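PDB 1YLQ: polymerase nucleotidyl transferase domain-containing protein from Archaeoglobus fulgidus, which probably acts as a nucleotidyltransferase, transferring a nucleotidyl group from a nucleoside triphosphate to an acceptor. Local coordinates for residues E19-G24 with A41-V46; E9-D14 with G58-K63; E28-I33 with F85-R90. All coordinates share one frame; numbering follows the deposited sequence.

Contact 1. Residues E19-G24 with A41-V46; sequences EIYLYG and AIVSDV
Strands 19-23 and 38-43 form the antiparallel centre of the mixed sheet of the nucleotidyltransferase fold. Two hydrogen-bonded pairs, E19 with V43 and Y21 with A41, flank the non-hydrogen-bonded pair I20 with I42. Y21 N gives a hydrogen bond of 2.9 Å to A41 O and Y21 O takes A41 N at 2.8 Å; E19 and V43 exchange two hydrogen bonds in the same way, V43 N lying nearly along the C=O axis of E19. A CA-H...O contact from I20 CA to A41 O (3.3 Å) fills in between. On one face the Y21 ring and the V43 side chain cross at about a right angle, and V43 CG2 meets the ring edge at CD2 (3.7 Å). The Y23 ring comes edge-on to A41, CE1 lying 3.8 Å from A41 CB; it is put there by CG in the crowded position between backbone N and carbonyl carbon (chi1 51°). W79 of helix 76-83 stacks on Y21 and also touches A41 and V43. I20 and I42 point to the other face, against T11 of helix 3-14. Past the strand, S44 OG bonds D17 OD1 and closes an ST turn by accepting V46 N at 3.0 Å.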
loop_
_atom_site.group_PDB
_atom_site.type_symbol
_atom_site.label_atom_id
_atom_site.label_comp_id
_atom_site.label_asym_id
_atom_site.label_seq_id
_atom_site.Cartn_x
_atom_site.Cartn_y
_atom_site.Cartn_z
ATOM N N GLU A 19 7.282 4.274 -17.059
ATOM C CA GLU A 19 7.998 3.999 -15.839
ATOM C C GLU A 19 7.082 4.248 -14.676
ATOM O O GLU A 19 6.189 5.108 -14.758
ATOM C CB GLU A 19 9.266 4.831 -15.722
ATOM C CG GLU A 19 10.352 4.439 -16.765
ATOM C CD GLU A 19 11.207 3.197 -16.363
ATOM O OE1 GLU A 19 10.725 2.188 -15.745
ATOM O OE2 GLU A 19 12.399 3.224 -16.716
ATOM N N ILE A 20 7.232 3.427 -13.637
ATOM C CA ILE A 20 6.332 3.547 -12.496
ATOM C C ILE A 20 7.134 3.845 -11.257
ATOM O O ILE A 20 8.100 3.135 -10.948
ATOM C CB ILE A 20 5.457 2.250 -12.293
ATOM C CG1 ILE A 20 4.666 1.951 -13.569
ATOM C CG2 ILE A 20 4.568 2.394 -11.018
ATOM C CD1 ILE A 20 4.306 0.453 -13.710
ATOM N N TYR A 21 6.690 4.868 -10.542
ATOM C CA TYR A 21 7.316 5.244 -9.289
ATOM C C TYR A 21 6.312 5.229 -8.148
ATOM O O TYR A 21 5.181 5.721 -8.318
ATOM C CB TYR A 21 7.811 6.679 -9.444
ATOM C CG TYR A 21 8.744 6.862 -10.599
ATOM C CD1 TYR A 21 10.099 6.631 -10.453
ATOM C CD2 TYR A 21 8.263 7.275 -11.852
ATOM C CE1 TYR A 21 10.987 6.826 -11.505
ATOM C CE2 TYR A 21 9.141 7.417 -12.948
ATOM C CZ TYR A 21 10.505 7.226 -12.740
ATOM O OH TYR A 21 11.392 7.378 -13.788
ATOM N N LEU A 22 6.750 4.764 -6.971
ATOM C CA LEU A 22 5.910 4.696 -5.756
ATOM C C LEU A 22 6.334 5.759 -4.742
ATOM O O LEU A 22 7.518 5.983 -4.522
ATOM C CB LEU A 22 6.004 3.287 -5.117
ATOM C CG LEU A 22 5.514 2.090 -5.968
ATOM C CD1 LEU A 22 5.540 0.735 -5.117
ATOM C CD2 LEU A 22 4.076 2.369 -6.499
ATOM N N TYR A 23 5.374 6.467 -4.165
ATOM C CA TYR A 23 5.644 7.313 -3.015
ATOM C C TYR A 23 4.385 7.323 -2.146
ATOM O O TYR A 23 3.613 6.335 -2.145
ATOM C CB TYR A 23 6.162 8.714 -3.441
ATOM C CG TYR A 23 5.323 9.425 -4.478
ATOM C CD1 TYR A 23 5.355 8.985 -5.801
ATOM C CD2 TYR A 23 4.557 10.590 -4.161
ATOM C CE1 TYR A 23 4.616 9.603 -6.782
ATOM C CE2 TYR A 23 3.757 11.246 -5.203
ATOM C CZ TYR A 23 3.845 10.706 -6.497
ATOM O OH TYR A 23 3.208 11.197 -7.604
ATOM N N GLY A 24 4.216 8.356 -1.336
ATOM C CA GLY A 24 3.102 8.406 -0.367
ATOM C C GLY A 24 3.573 7.901 1.009
ATOM O O GLY A 24 4.762 7.677 1.205
ATOM N N ALA A 41 3.023 7.039 -9.548
ATOM C CA ALA A 41 3.189 7.906 -10.731
ATOM C C ALA A 41 3.533 6.991 -11.915
ATOM O O ALA A 41 4.446 6.169 -11.828
ATOM C CB ALA A 41 4.246 8.928 -10.482
ATOM N N ILE A 42 2.746 7.086 -12.983
ATOM C CA ILE A 42 2.982 6.326 -14.190
ATOM C C ILE A 42 3.349 7.330 -15.283
ATOM O O ILE A 42 2.555 8.194 -15.634
ATOM C CB ILE A 42 1.746 5.483 -14.539
ATOM C CG1 ILE A 42 1.361 4.628 -13.302
ATOM C CG2 ILE A 42 2.019 4.607 -15.890
ATOM C CD1 ILE A 42 0.114 3.854 -13.444
ATOM N N VAL A 43 4.573 7.238 -15.800
ATOM C CA VAL A 43 5.205 8.367 -16.446
ATOM C C VAL A 43 5.652 7.969 -17.850
ATOM O O VAL A 43 6.411 7.019 -18.019
ATOM C CB VAL A 43 6.462 8.821 -15.651
ATOM C CG1 VAL A 43 7.179 9.964 -16.364
ATOM C CG2 VAL A 43 6.089 9.184 -14.144
ATOM N N SER A 44 5.187 8.719 -18.856
ATOM C CA SER A 44 5.630 8.465 -20.250
ATOM C C SER A 44 5.262 9.688 -21.046
ATOM O O SER A 44 4.227 10.301 -20.771
ATOM C CB SER A 44 4.858 7.266 -20.830
ATOM O OG SER A 44 5.083 7.191 -22.233
ATOM N N ASP A 45 6.041 10.020 -22.078
ATOM C CA ASP A 45 5.615 11.135 -22.943
ATOM C C ASP A 45 4.474 10.741 -23.882
ATOM O O ASP A 45 3.876 11.588 -24.550
ATOM C CB ASP A 45 6.791 11.742 -23.707
ATOM C CG ASP A 45 7.625 12.654 -22.833
ATOM O OD1 ASP A 45 7.177 13.080 -21.716
ATOM O OD2 ASP A 45 8.721 13.000 -23.276
ATOM N N VAL A 46 4.118 9.474 -23.905
ATOM C CA VAL A 46 2.832 9.115 -24.557
ATOM C C VAL A 46 1.639 9.920 -23.955
ATOM O O VAL A 46 0.682 10.233 -24.625
ATOM C CB VAL A 46 2.583 7.582 -24.472
ATOM C CG1 VAL A 46 1.255 7.194 -25.061
ATOM C CG2 VAL A 46 3.700 6.827 -25.276
#

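Contact 2. Residues E9-D14 with G58-K63; sequences EITKKD and GKITKK
The D14 carboxylate, the flat group of this contact, divides its two oxygens between different helix 50-63 cations. OD2 takes the lysine end of K59: NZ makes a salt bridge of 3.2 Å and CE lies just as near; the tail crosses obliquely and NZ sits above the carboxylate plane rather than in it. OD1 turns to R52, which forms a second salt bridge. D14 reaches across because CG is anti to its backbone N (chi1 -167°), while the K59 chain bends at chi3 and chi4 to bring its ammonium round. NZ is also salt-bridged to E55, whose own carboxylate stands close to D14 OD2; K59 and R52 probably offset the repulsion between these acids. One turn earlier in helix 3-14 the contact becomes apolar. I10 splits its two branches: CG2, anti to the backbone N, meets I60 CD1 at 3.9 Å, and CD1 presses on K63 CG at 3.4 Å, tighter than usual carbon contact. There the aliphatic base of K63 does the touching, and a bend at chi2 carries the rest of its chain away. I60 CD1 also lies 3.9 Å from T11 OG1, a hydroxyl hydrogen-bonded to I7 O in its own helix. Segments 9-14 and 58-63 run antiparallel (161°), their axes 10.8 Å apart at closest approach, so the gap is spanned by side chains alone. F56, also of helix 50-63, packs on T11 and D14, and F64 just after that helix meets I10. Both helices rest on the same face of the sheet: T11 faces I20 and I42 of strands 19-23 and 38-43, while I60 packs on F71 of strand 69-74.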
loop_
_atom_site.group_PDB
_atom_site.type_symbol
_atom_site.label_atom_id
_atom_site.label_comp_id
_atom_site.label_asym_id
_atom_site.label_seq_id
_atom_site.Cartn_x
_atom_site.Cartn_y
_atom_site.Cartn_z
ATOM N N GLU A 9 1.377 -4.724 -14.871
ATOM C CA GLU A 9 0.910 -5.453 -16.061
ATOM C C GLU A 9 -0.040 -4.685 -16.967
ATOM O O GLU A 9 0.194 -4.626 -18.170
ATOM C CB GLU A 9 0.415 -6.845 -15.722
ATOM C CG GLU A 9 1.615 -7.761 -15.455
ATOM C CD GLU A 9 2.819 -7.492 -16.408
ATOM O OE1 GLU A 9 2.842 -8.016 -17.561
ATOM O OE2 GLU A 9 3.753 -6.757 -16.008
ATOM N N ILE A 10 -1.069 -4.080 -16.383
ATOM C CA ILE A 10 -1.984 -3.180 -17.084
ATOM C C ILE A 10 -1.196 -2.046 -17.756
ATOM O O ILE A 10 -1.457 -1.692 -18.900
ATOM C CB ILE A 10 -3.031 -2.592 -16.083
ATOM C CG1 ILE A 10 -3.963 -3.714 -15.606
ATOM C CG2 ILE A 10 -3.794 -1.360 -16.689
ATOM C CD1 ILE A 10 -4.610 -3.470 -14.238
ATOM N N THR A 11 -0.226 -1.486 -17.042
ATOM C CA THR A 11 0.473 -0.292 -17.516
ATOM C C THR A 11 1.278 -0.685 -18.764
ATOM O O THR A 11 1.137 -0.076 -19.846
ATOM C CB THR A 11 1.426 0.264 -16.429
ATOM O OG1 THR A 11 0.655 0.741 -15.327
ATOM C CG2 THR A 11 2.367 1.390 -16.979
ATOM N N LYS A 12 2.076 -1.731 -18.619
ATOM C CA LYS A 12 2.988 -2.113 -19.686
ATOM C C LYS A 12 2.264 -2.681 -20.933
ATOM O O LYS A 12 2.810 -2.634 -22.045
ATOM C CB LYS A 12 4.029 -3.096 -19.156
ATOM C CG LYS A 12 5.176 -2.480 -18.320
ATOM C CD LYS A 12 5.457 -0.988 -18.624
ATOM C CE LYS A 12 6.964 -0.724 -18.757
ATOM N NZ LYS A 12 7.778 -1.899 -18.351
ATOM N N LYS A 13 1.031 -3.172 -20.742
ATOM C CA LYS A 13 0.176 -3.615 -21.853
ATOM C C LYS A 13 -0.260 -2.451 -22.749
ATOM O O LYS A 13 -0.371 -2.583 -23.976
ATOM C CB LYS A 13 -1.058 -4.324 -21.321
ATOM C CG LYS A 13 -1.807 -5.030 -22.407
ATOM C CD LYS A 13 -3.112 -5.681 -21.968
ATOM C CE LYS A 13 -3.848 -6.078 -23.264
ATOM N NZ LYS A 13 -5.245 -6.528 -23.020
ATOM N N ASP A 14 -0.550 -1.336 -22.114
ATOM C CA ASP A 14 -0.993 -0.115 -22.802
ATOM C C ASP A 14 0.206 0.743 -23.260
ATOM O O ASP A 14 0.364 1.099 -24.447
ATOM C CB ASP A 14 -1.920 0.681 -21.857
ATOM C CG ASP A 14 -2.680 1.789 -22.582
ATOM O OD1 ASP A 14 -2.168 2.335 -23.609
ATOM O OD2 ASP A 14 -3.790 2.101 -22.124
ATOM N N GLY A 58 -8.795 6.165 -16.903
ATOM C CA GLY A 58 -10.086 5.540 -16.719
ATOM C C GLY A 58 -9.940 4.032 -16.503
ATOM O O GLY A 58 -10.547 3.453 -15.594
ATOM N N LYS A 59 -9.121 3.409 -17.347
ATOM C CA LYS A 59 -8.792 1.969 -17.240
ATOM C C LYS A 59 -8.221 1.593 -15.857
ATOM O O LYS A 59 -8.703 0.656 -15.202
ATOM C CB LYS A 59 -7.738 1.600 -18.288
ATOM C CG LYS A 59 -8.054 0.336 -19.066
ATOM C CD LYS A 59 -6.794 -0.327 -19.580
ATOM C CE LYS A 59 -6.051 0.524 -20.588
ATOM N NZ LYS A 59 -6.429 0.223 -22.031
ATOM N N ILE A 60 -7.176 2.297 -15.426
ATOM C CA ILE A 60 -6.475 1.893 -14.218
ATOM C C ILE A 60 -7.296 2.135 -12.946
ATOM O O ILE A 60 -7.285 1.285 -12.027
ATOM C CB ILE A 60 -5.016 2.450 -14.144
ATOM C CG1 ILE A 60 -4.180 1.611 -13.152
ATOM C CG2 ILE A 60 -4.984 3.893 -13.731
ATOM C CD1 ILE A 60 -2.901 1.003 -13.765
ATOM N N THR A 61 -8.027 3.252 -12.885
ATOM C CA THR A 61 -8.870 3.532 -11.693
ATOM C C THR A 61 -10.114 2.645 -11.566
ATOM O O THR A 61 -10.525 2.307 -10.442
ATOM C CB THR A 61 -9.329 5.015 -11.565
ATOM O OG1 THR A 61 -9.949 5.446 -12.781
ATOM C CG2 THR A 61 -8.122 5.934 -11.209
ATOM N N LYS A 62 -10.712 2.277 -12.700
ATOM C CA LYS A 62 -11.820 1.314 -12.705
ATOM C C LYS A 62 -11.340 -0.052 -12.180
ATOM O O LYS A 62 -12.034 -0.715 -11.435
ATOM C CB LYS A 62 -12.431 1.191 -14.106
ATOM C CG LYS A 62 -13.302 -0.029 -14.333
ATOM C CD LYS A 62 -13.577 -0.252 -15.813
ATOM C CE LYS A 62 -14.181 -1.625 -16.065
ATOM N NZ LYS A 62 -14.498 -1.844 -17.512
ATOM N N LYS A 63 -10.140 -0.458 -12.578
ATOM C CA LYS A 63 -9.553 -1.700 -12.089
ATOM C C LYS A 63 -9.304 -1.635 -10.571
ATOM O O LYS A 63 -9.529 -2.605 -9.843
ATOM C CB LYS A 63 -8.250 -1.994 -12.865
ATOM C CG LYS A 63 -7.556 -3.307 -12.484
ATOM C CD LYS A 63 -8.448 -4.536 -12.660
ATOM C CE LYS A 63 -7.888 -5.746 -11.890
ATOM N NZ LYS A 63 -8.967 -6.631 -11.423
#

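Contact 3. Residues E28-I33 with F85-R90; sequences EGDYSI and FIRKYR
The C-terminal end of helix 25-28, the short helix that follows the glycine-serine motif of the nucleotidyltransferase family, is held here by the loop leading to strand 90-91. G29 leaves the helix with positive phi (92°), and the last helical carbonyl, E28 O, is gripped by R87. NE meets it at 2.9 Å on a lone pair, along a fairly straight N-H...O line, with the oxygen in the guanidinium plane; NH2 adds a weak bond of 3.3 Å. The bend at chi3 of R87 brings this edge round, and NH2 also comes 3.2 Å from D30 CB. The partial negative charge expected at this C-terminal helix end probably suits the guanidinium. The E28 side chain answers with OE1, which accepts R87 N at 3.2 Å from above the carboxylate plane, while CG packs 3.3 Å from K88 O. OE2 accepts G24 N, at the N-cap of the same helix, and the two bonds together probably fix the carboxylate's rotation. I86 CG2 borders OE1. D30 closes an Asx motif, OD1 accepting I33 N at 2.7 Å. The E28 side chain lies about 6 Å from a bound sulfate, probably from the crystallisation liquor. Inward, E28 and I86 both touch Y23 of strand 19-23, and I86 rests on W79 of helix 76-83; outward, Y31 packs on R90 of the second subunit.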
loop_
_atom_site.group_PDB
_atom_site.type_symbol
_atom_site.label_atom_id
_atom_site.label_comp_id
_atom_site.label_asym_id
_atom_site.label_seq_id
_atom_site.Cartn_x
_atom_site.Cartn_y
_atom_site.Cartn_z
ATOM N N GLU A 28 7.469 7.188 2.114
ATOM C CA GLU A 28 8.070 8.459 2.576
ATOM C C GLU A 28 8.253 8.585 4.095
ATOM O O GLU A 28 9.018 9.440 4.545
ATOM C CB GLU A 28 7.301 9.688 2.025
ATOM C CG GLU A 28 7.297 9.800 0.461
ATOM C CD GLU A 28 6.530 10.994 -0.085
ATOM O OE1 GLU A 28 6.950 12.147 0.101
ATOM O OE2 GLU A 28 5.500 10.783 -0.750
ATOM N N GLY A 29 7.509 7.800 4.880
ATOM C CA GLY A 29 7.595 7.878 6.358
ATOM C C GLY A 29 6.655 8.809 7.137
ATOM O O GLY A 29 6.519 8.675 8.362
ATOM N N ASP A 30 6.068 9.794 6.459
ATOM C CA ASP A 30 4.895 10.555 6.936
ATOM C C ASP A 30 3.798 9.682 6.390
ATOM O O ASP A 30 3.459 9.829 5.226
ATOM C CB ASP A 30 4.887 11.912 6.205
ATOM C CG ASP A 30 3.477 12.561 6.118
ATOM O OD1 ASP A 30 2.432 11.910 6.432
ATOM O OD2 ASP A 30 3.437 13.744 5.678
ATOM N N TYR A 31 3.184 8.782 7.161
ATOM C CA TYR A 31 2.217 8.935 8.281
ATOM C C TYR A 31 1.532 10.142 8.912
ATOM O O TYR A 31 0.335 10.017 9.147
ATOM C CB TYR A 31 2.408 7.794 9.302
ATOM C CG TYR A 31 3.006 6.583 8.637
ATOM C CD1 TYR A 31 2.262 5.796 7.736
ATOM C CD2 TYR A 31 4.340 6.245 8.870
ATOM C CE1 TYR A 31 2.838 4.685 7.121
ATOM C CE2 TYR A 31 4.922 5.141 8.246
ATOM C CZ TYR A 31 4.178 4.377 7.382
ATOM O OH TYR A 31 4.796 3.307 6.803
ATOM N N SER A 32 2.181 11.271 9.199
ATOM C CA SER A 32 1.436 12.308 9.945
ATOM C C SER A 32 1.090 13.655 9.249
ATOM O O SER A 32 0.831 14.661 9.918
ATOM C CB SER A 32 2.034 12.496 11.346
ATOM O OG SER A 32 1.922 11.147 12.055
ATOM N N ILE A 33 1.057 13.640 7.912
ATOM C CA ILE A 33 0.687 14.806 7.078
ATOM C C ILE A 33 -0.399 14.451 6.023
ATOM O O ILE A 33 -0.653 15.193 5.010
ATOM C CB ILE A 33 1.959 15.461 6.414
ATOM C CG1 ILE A 33 2.663 16.437 7.386
ATOM C CG2 ILE A 33 1.642 16.117 5.043
ATOM C CD1 ILE A 33 3.662 15.766 8.351
ATOM N N PHE A 85 8.315 18.114 -4.875
ATOM C CA PHE A 85 7.463 18.006 -3.692
ATOM C C PHE A 85 7.441 16.597 -3.094
ATOM O O PHE A 85 6.618 16.307 -2.217
ATOM C CB PHE A 85 6.049 18.489 -4.053
ATOM C CG PHE A 85 6.047 19.914 -4.615
ATOM C CD1 PHE A 85 6.299 20.990 -3.776
ATOM C CD2 PHE A 85 5.893 20.160 -5.978
ATOM C CE1 PHE A 85 6.331 22.301 -4.266
ATOM C CE2 PHE A 85 5.943 21.475 -6.471
ATOM C CZ PHE A 85 6.163 22.528 -5.632
ATOM N N ILE A 86 8.343 15.724 -3.545
ATOM C CA ILE A 86 8.342 14.345 -3.059
ATOM C C ILE A 86 9.634 14.107 -2.327
ATOM O O ILE A 86 10.721 14.306 -2.910
ATOM C CB ILE A 86 8.214 13.324 -4.221
ATOM C CG1 ILE A 86 6.867 13.494 -4.945
ATOM C CG2 ILE A 86 8.281 11.851 -3.709
ATOM C CD1 ILE A 86 6.851 12.775 -6.284
ATOM N N ARG A 87 9.510 13.651 -1.070
ATOM C CA ARG A 87 10.656 13.434 -0.182
ATOM C C ARG A 87 11.544 12.300 -0.694
ATOM O O ARG A 87 12.772 12.423 -0.738
ATOM C CB ARG A 87 10.194 13.143 1.263
ATOM C CG ARG A 87 11.249 12.385 2.103
ATOM C CD ARG A 87 11.187 12.595 3.648
ATOM N NE ARG A 87 9.914 12.160 4.234
ATOM C CZ ARG A 87 8.934 12.990 4.598
ATOM N NH1 ARG A 87 9.081 14.314 4.460
ATOM N NH2 ARG A 87 7.804 12.505 5.103
ATOM N N LYS A 88 10.891 11.222 -1.128
ATOM C CA LYS A 88 11.519 9.960 -1.429
ATOM C C LYS A 88 10.548 9.222 -2.351
ATOM O O LYS A 88 9.343 9.186 -2.092
ATOM C CB LYS A 88 11.661 9.166 -0.118
ATOM C CG LYS A 88 12.504 7.924 -0.153
ATOM C CD LYS A 88 13.055 7.626 1.283
ATOM C CE LYS A 88 13.310 6.142 1.561
ATOM N NZ LYS A 88 13.998 5.945 2.925
ATOM N N TYR A 89 11.065 8.615 -3.402
ATOM C CA TYR A 89 10.234 7.700 -4.199
ATOM C C TYR A 89 11.044 6.458 -4.501
ATOM O O TYR A 89 12.289 6.477 -4.376
ATOM C CB TYR A 89 9.770 8.355 -5.525
ATOM C CG TYR A 89 10.871 8.816 -6.432
ATOM C CD1 TYR A 89 11.460 7.956 -7.351
ATOM C CD2 TYR A 89 11.344 10.152 -6.366
ATOM C CE1 TYR A 89 12.503 8.408 -8.209
ATOM C CE2 TYR A 89 12.375 10.607 -7.198
ATOM C CZ TYR A 89 12.956 9.740 -8.108
ATOM O OH TYR A 89 13.961 10.242 -8.887
ATOM N N ARG A 90 10.355 5.411 -4.965
ATOM C CA ARG A 90 11.025 4.191 -5.454
ATOM C C ARG A 90 10.495 3.778 -6.824
ATOM O O ARG A 90 9.273 3.629 -7.020
ATOM C CB ARG A 90 10.771 3.048 -4.466
ATOM C CG ARG A 90 11.330 1.723 -4.935
ATOM C CD ARG A 90 12.816 1.506 -4.615
ATOM N NE ARG A 90 13.340 0.358 -5.363
ATOM C CZ ARG A 90 14.537 -0.209 -5.177
ATOM N NH1 ARG A 90 15.382 0.248 -4.252
ATOM N NH2 ARG A 90 14.899 -1.246 -5.934
#

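From the N terminus, helix 3-14 supplies the first half of contact 2, and strand 19-23 that of contact 1. Contact 1 closes its loop when strand 38-43 returns, joining two sheet strands. Helix 50-63 then closes contact 2, pairing the helices on one face, so contact 1 is nested inside. Contact 3 opens within both loops and closes only after helix 76-83, crossing the other two; it ties the end of helix 25-28 to the approach to strand 90-91. The isoleucines of contact 1 adjoin contact 2, while L22 N probably bonds R90 O of contact 3. Contacts 2 and 3, centres about 24 Å apart, lie on opposite sides of the chain's centre.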